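Local coordinates for sensor protein pfeS (Pseudomonas aeruginosa, PDB 3KYZ), which probably senses a periplasmic signal as the kinase of the PfeR/PfeS two-component system and may activate PfeR by phosphorylation, at the interface of chains A and B. Sequence-based numbering; all coordinates share one arbitrary frame. Chains: chain A/B, Sensor protein pfeS.

Contact 1: the interface of chains A and B. Residues chain A 82, 84, 94-95; chain B 84, 88-89.
The indole of B:Trp88 reaches across to chain A and is met from two directions, at the far edge of its benzo ring by A:Phe82 and over one face by A:Leu94. The two side chains of the aromatic pair cross at about a right angle, and their planes are turned 62° apart. The indole directs its rim at a face of the phenyl ring, with CH2 of B:Trp88 3.6 Å from CG of A:Phe82. A:Leu94, poorly ordered, lies on the indole face: its CD2 comes within 3.7 Å of CD2 of B:Trp88, while CG sits over the five-membered ring. CD2 of A:Leu94 also comes 3.7 Å from NH2 of B:Arg84, in its guanidinium. Bends at chi2 (-66°) and chi3 (-71°) fold B:Arg84 back beside its own tryptophan, whose CE3 lies over one guanidinium face. NE and NH2 of B:Arg84 both donate, side-on and in the guanidinium plane, to the carbonyl O of B:Pro89, at 3.1 Å and 3.0 Å. This double grip fixes the rotation of the guanidinium. NH1 of A:Arg84 comes to 4.1 Å from NH1 of B:Arg84, an approach of like groups that may cost some stability. The poorly ordered A:Gln95 brings its CG to CZ2 of B:Trp88, a contact of uncertain detail. The patch, essentially apolar across the chains, hides 83 Å² of B:Trp88 and may help pair two periplasmic sensor domains.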
loop_
_atom_site.group_PDB
_atom_site.type_symbol
_atom_site.label_atom_id
_atom_site.label_comp_id
_atom_site.label_asym_id
_atom_site.label_seq_id
_atom_site.Cartn_x
_atom_site.Cartn_y
_atom_site.Cartn_z
ATOM N N PHE A 82 -0.599 -3.217 -2.348
ATOM C CA PHE A 82 -1.053 -3.527 -3.707
ATOM C C PHE A 82 -2.560 -3.745 -3.710
ATOM O O PHE A 82 -3.074 -4.712 -4.292
ATOM C CB PHE A 82 -0.333 -4.762 -4.270
ATOM C CG PHE A 82 1.165 -4.687 -4.183
ATOM C CD1 PHE A 82 1.867 -3.687 -4.848
ATOM C CD2 PHE A 82 1.877 -5.633 -3.457
ATOM C CE1 PHE A 82 3.258 -3.620 -4.764
ATOM C CE2 PHE A 82 3.264 -5.578 -3.377
ATOM C CZ PHE A 82 3.955 -4.565 -4.028
ATOM N N ARG A 84 -6.830 -2.849 -3.938
ATOM C CA ARG A 84 -7.791 -2.451 -4.966
ATOM C C ARG A 84 -8.946 -1.693 -4.328
ATOM O O ARG A 84 -9.361 -2.016 -3.210
ATOM C CB ARG A 84 -8.363 -3.681 -5.685
ATOM C CG ARG A 84 -7.331 -4.711 -6.117
ATOM C CD ARG A 84 -6.400 -4.161 -7.184
ATOM N NE ARG A 84 -7.089 -3.999 -8.460
ATOM C CZ ARG A 84 -6.608 -3.315 -9.493
ATOM N NH1 ARG A 84 -5.423 -2.718 -9.406
ATOM N NH2 ARG A 84 -7.314 -3.228 -10.614
ATOM N N LEU A 94 -2.421 -11.438 -10.786
ATOM C CA LEU A 94 -1.127 -10.802 -10.542
ATOM C C LEU A 94 -0.352 -11.342 -9.338
ATOM O O LEU A 94 0.876 -11.427 -9.381
ATOM C CB LEU A 94 -1.301 -9.283 -10.426
ATOM C CG LEU A 94 -0.470 -8.407 -11.368
ATOM C CD1 LEU A 94 -0.505 -8.932 -12.797
ATOM C CD2 LEU A 94 -0.953 -6.965 -11.311
ATOM N N GLN A 95 -1.056 -11.705 -8.270
ATOM C CA GLN A 95 -0.383 -12.129 -7.041
ATOM C C GLN A 95 -0.801 -13.498 -6.500
ATOM O O GLN A 95 -0.362 -13.904 -5.424
ATOM C CB GLN A 95 -0.547 -11.073 -5.954
ATOM C CG GLN A 95 0.238 -9.807 -6.226
ATOM C CD GLN A 95 0.564 -9.060 -4.959
ATOM O OE1 GLN A 95 -0.275 -8.343 -4.416
ATOM N NE2 GLN A 95 1.791 -9.224 -4.473
ATOM N N ARG B 84 2.740 -0.607 -7.899
ATOM C CA ARG B 84 2.988 -1.607 -8.937
ATOM C C ARG B 84 4.407 -2.142 -8.811
ATOM O O ARG B 84 5.327 -1.392 -8.467
ATOM C CB ARG B 84 2.828 -0.994 -10.335
ATOM C CG ARG B 84 1.580 -0.147 -10.528
ATOM C CD ARG B 84 0.313 -0.981 -10.432
ATOM N NE ARG B 84 0.162 -1.853 -11.591
ATOM C CZ ARG B 84 -0.702 -2.860 -11.666
ATOM N NH1 ARG B 84 -1.503 -3.133 -10.639
ATOM N NH2 ARG B 84 -0.765 -3.597 -12.768
ATOM N N TRP B 88 4.854 -5.530 -13.644
ATOM C CA TRP B 88 3.407 -5.453 -13.770
ATOM C C TRP B 88 3.020 -4.440 -14.841
ATOM O O TRP B 88 3.790 -3.535 -15.149
ATOM C CB TRP B 88 2.781 -5.033 -12.436
ATOM C CG TRP B 88 2.915 -6.040 -11.336
ATOM C CD1 TRP B 88 3.591 -7.235 -11.374
ATOM C CD2 TRP B 88 2.349 -5.941 -10.024
ATOM N NE1 TRP B 88 3.475 -7.880 -10.158
ATOM C CE2 TRP B 88 2.724 -7.101 -9.314
ATOM C CE3 TRP B 88 1.565 -4.978 -9.381
ATOM C CZ2 TRP B 88 2.335 -7.326 -7.995
ATOM C CZ3 TRP B 88 1.185 -5.199 -8.067
ATOM C CH2 TRP B 88 1.568 -6.369 -7.391
ATOM N N PRO B 89 1.808 -4.570 -15.399
ATOM C CA PRO B 89 1.341 -3.551 -16.347
ATOM C C PRO B 89 1.347 -2.159 -15.708
ATOM O O PRO B 89 1.040 -2.034 -14.521
ATOM C CB PRO B 89 -0.096 -3.986 -16.658
ATOM C CG PRO B 89 -0.150 -5.437 -16.300
ATOM C CD PRO B 89 0.803 -5.618 -15.158
#

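Contact 2: the interface of chains A and B. Residues chain A 80-84, 88; chain B 80-83.
With CG anti to the carbonyl carbon (chi1 -58°) and the chain bent at chi3 (-78°), the selenomethionine side chain of A:Met83 turns its terminal methyl CE onto B:Thr81, 3.7 Å from CB. These residues belong to the sensor domain of a two-component histidine kinase, and here the two chains meet in an antiparallel beta bridge centred on A:Phe82 and B:Phe82. B:Met83 packs on A:Thr81 in the same way, the two side chains crossing obliquely. In both threonines OG1 takes the crowded position between the backbone N and the carbonyl carbon (chi1 56°), which places CG2 beside the backbone N and within reach of the selenomethionine methyl as well as of the carbonyl O across the axis, that of B:Leu80 for A:Thr81 and of A:Leu80 for B:Thr81. The bridge is closed by a reciprocal pair of backbone hydrogen bonds: N of A:Met83 donates to O of B:Thr81 at 2.9 Å, and N of B:Met83 to O of A:Thr81 at 2.9 Å. Around the two-fold axis the segments run so close that CA of A:Thr81 is 4.1 Å from CA of B:Thr81. The rings of the two bridged phenylalanines lie beside it. The ring edge of B:Phe82 faces the backbone of A:Met83, with CD1 3.2 Å from the carbonyl O, and CE1 of B:Phe82 also lies 4.0 Å from CB of A:Met83; A:Phe82 repeats these approaches to B:Met83. One face of the B:Phe82 ring carries OG1 of its own neighbour B:Thr81, 3.2 Å above the ring plane and toward the rim, while the opposite face receives the indole rim of A:Trp88.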
loop_
_atom_site.group_PDB
_atom_site.type_symbol
_atom_site.label_atom_id
_atom_site.label_comp_id
_atom_site.label_asym_id
_atom_site.label_seq_id
_atom_site.Cartn_x
_atom_site.Cartn_y
_atom_site.Cartn_z
ATOM N N LEU A 80 -0.906 -4.180 2.559
ATOM C CA LEU A 80 -1.453 -2.844 2.364
ATOM C C LEU A 80 -0.926 -2.111 1.137
ATOM O O LEU A 80 -1.316 -0.969 0.895
ATOM C CB LEU A 80 -1.160 -1.981 3.591
ATOM C CG LEU A 80 -1.671 -2.542 4.921
ATOM C CD1 LEU A 80 -1.273 -1.599 6.055
ATOM C CD2 LEU A 80 -3.194 -2.779 4.884
ATOM N N THR A 81 -0.046 -2.745 0.368
ATOM C CA THR A 81 0.708 -2.022 -0.657
ATOM C C THR A 81 0.211 -2.186 -2.091
ATOM O O THR A 81 0.569 -1.378 -2.956
ATOM C CB THR A 81 2.209 -2.406 -0.623
ATOM O OG1 THR A 81 2.339 -3.826 -0.767
ATOM C CG2 THR A 81 2.848 -1.969 0.685
ATOM N N PHE A 82 -0.599 -3.217 -2.348
ATOM C CA PHE A 82 -1.053 -3.527 -3.707
ATOM C C PHE A 82 -2.560 -3.745 -3.710
ATOM O O PHE A 82 -3.074 -4.712 -4.292
ATOM C CB PHE A 82 -0.333 -4.762 -4.270
ATOM C CG PHE A 82 1.165 -4.687 -4.183
ATOM C CD1 PHE A 82 1.867 -3.687 -4.848
ATOM C CD2 PHE A 82 1.877 -5.633 -3.457
ATOM C CE1 PHE A 82 3.258 -3.620 -4.764
ATOM C CE2 PHE A 82 3.264 -5.578 -3.377
ATOM C CZ PHE A 82 3.955 -4.565 -4.028
HETATM N N MSE A 83 -3.265 -2.831 -3.050
HETATM C CA MSE A 83 -4.692 -2.974 -2.819
HETATM C C MSE A 83 -5.536 -2.531 -4.001
HETATM O O MSE A 83 -5.023 -1.929 -4.952
HETATM C CB MSE A 83 -5.091 -2.220 -1.550
HETATM C CG MSE A 83 -4.332 -2.719 -0.322
HETATM SE SE MSE A 83 -5.152 -2.199 1.353
HETATM C CE MSE A 83 -4.568 -0.360 1.439
ATOM N N ARG A 84 -6.830 -2.849 -3.938
ATOM C CA ARG A 84 -7.791 -2.451 -4.966
ATOM C C ARG A 84 -8.946 -1.693 -4.328
ATOM O O ARG A 84 -9.361 -2.016 -3.210
ATOM C CB ARG A 84 -8.363 -3.681 -5.685
ATOM C CG ARG A 84 -7.331 -4.711 -6.117
ATOM C CD ARG A 84 -6.400 -4.161 -7.184
ATOM N NE ARG A 84 -7.089 -3.999 -8.460
ATOM C CZ ARG A 84 -6.608 -3.315 -9.493
ATOM N NH1 ARG A 84 -5.423 -2.718 -9.406
ATOM N NH2 ARG A 84 -7.314 -3.228 -10.614
ATOM N N TRP A 88 -12.645 -1.052 -8.905
ATOM C CA TRP A 88 -11.544 -1.421 -9.781
ATOM C C TRP A 88 -11.678 -2.875 -10.219
ATOM O O TRP A 88 -12.321 -3.672 -9.543
ATOM C CB TRP A 88 -10.206 -1.240 -9.056
ATOM C CG TRP A 88 -9.852 0.180 -8.740
ATOM C CD1 TRP A 88 -10.616 1.301 -8.957
ATOM C CD2 TRP A 88 -8.629 0.636 -8.151
ATOM N NE1 TRP A 88 -9.933 2.424 -8.533
ATOM C CE2 TRP A 88 -8.716 2.039 -8.029
ATOM C CE3 TRP A 88 -7.470 -0.010 -7.709
ATOM C CZ2 TRP A 88 -7.685 2.806 -7.491
ATOM C CZ3 TRP A 88 -6.448 0.753 -7.167
ATOM C CH2 TRP A 88 -6.563 2.149 -7.067
ATOM N N LEU B 80 1.495 4.678 -0.856
ATOM C CA LEU B 80 2.045 3.344 -0.651
ATOM C C LEU B 80 1.041 2.209 -0.804
ATOM O O LEU B 80 1.406 1.046 -0.633
ATOM C CB LEU B 80 2.658 3.247 0.746
ATOM C CG LEU B 80 3.738 4.288 1.059
ATOM C CD1 LEU B 80 4.226 4.094 2.493
ATOM C CD2 LEU B 80 4.897 4.218 0.047
ATOM N N THR B 81 -0.211 2.528 -1.114
ATOM C CA THR B 81 -1.283 1.536 -1.007
ATOM C C THR B 81 -1.735 0.899 -2.319
ATOM O O THR B 81 -2.383 -0.154 -2.294
ATOM C CB THR B 81 -2.531 2.133 -0.310
ATOM O OG1 THR B 81 -2.956 3.305 -1.019
ATOM C CG2 THR B 81 -2.220 2.500 1.132
ATOM N N PHE B 82 -1.405 1.524 -3.453
ATOM C CA PHE B 82 -1.872 1.055 -4.761
ATOM C C PHE B 82 -0.702 0.989 -5.733
ATOM O O PHE B 82 -0.786 1.451 -6.881
ATOM C CB PHE B 82 -2.980 1.963 -5.319
ATOM C CG PHE B 82 -4.119 2.192 -4.365
ATOM C CD1 PHE B 82 -4.895 1.129 -3.917
ATOM C CD2 PHE B 82 -4.431 3.475 -3.936
ATOM C CE1 PHE B 82 -5.952 1.345 -3.031
ATOM C CE2 PHE B 82 -5.489 3.699 -3.061
ATOM C CZ PHE B 82 -6.247 2.630 -2.603
HETATM N N MSE B 83 0.394 0.406 -5.258
HETATM C CA MSE B 83 1.647 0.402 -5.994
HETATM C C MSE B 83 1.720 -0.693 -7.044
HETATM O O MSE B 83 0.863 -1.585 -7.086
HETATM C CB MSE B 83 2.821 0.303 -5.020
HETATM C CG MSE B 83 2.834 1.453 -4.015
HETATM SE SE MSE B 83 4.538 1.681 -3.128
HETATM C CE MSE B 83 4.428 0.241 -1.844
#

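The C-alpha centres of contact 1 and contact 2 are about 8 Å apart, and the two share A:Phe82 and A:Arg84, so they form one continuous surface. In contact 2 the backbones pair across the two-fold axis just after the 3-10 helix 78-80; contact 1 lies beyond it, where the loop residue B:Trp88 packs on A:Phe82 and on the 3-10 helix 93-95 of chain A. Because the interface is symmetric, a second copy of contact 1 flanks contact 2 on its other side. Backbone pairing at the centre, with side-chain packing there and on both flanks, would suit a dimeric sensor, although the structure alone does not prove this pairing in the cell.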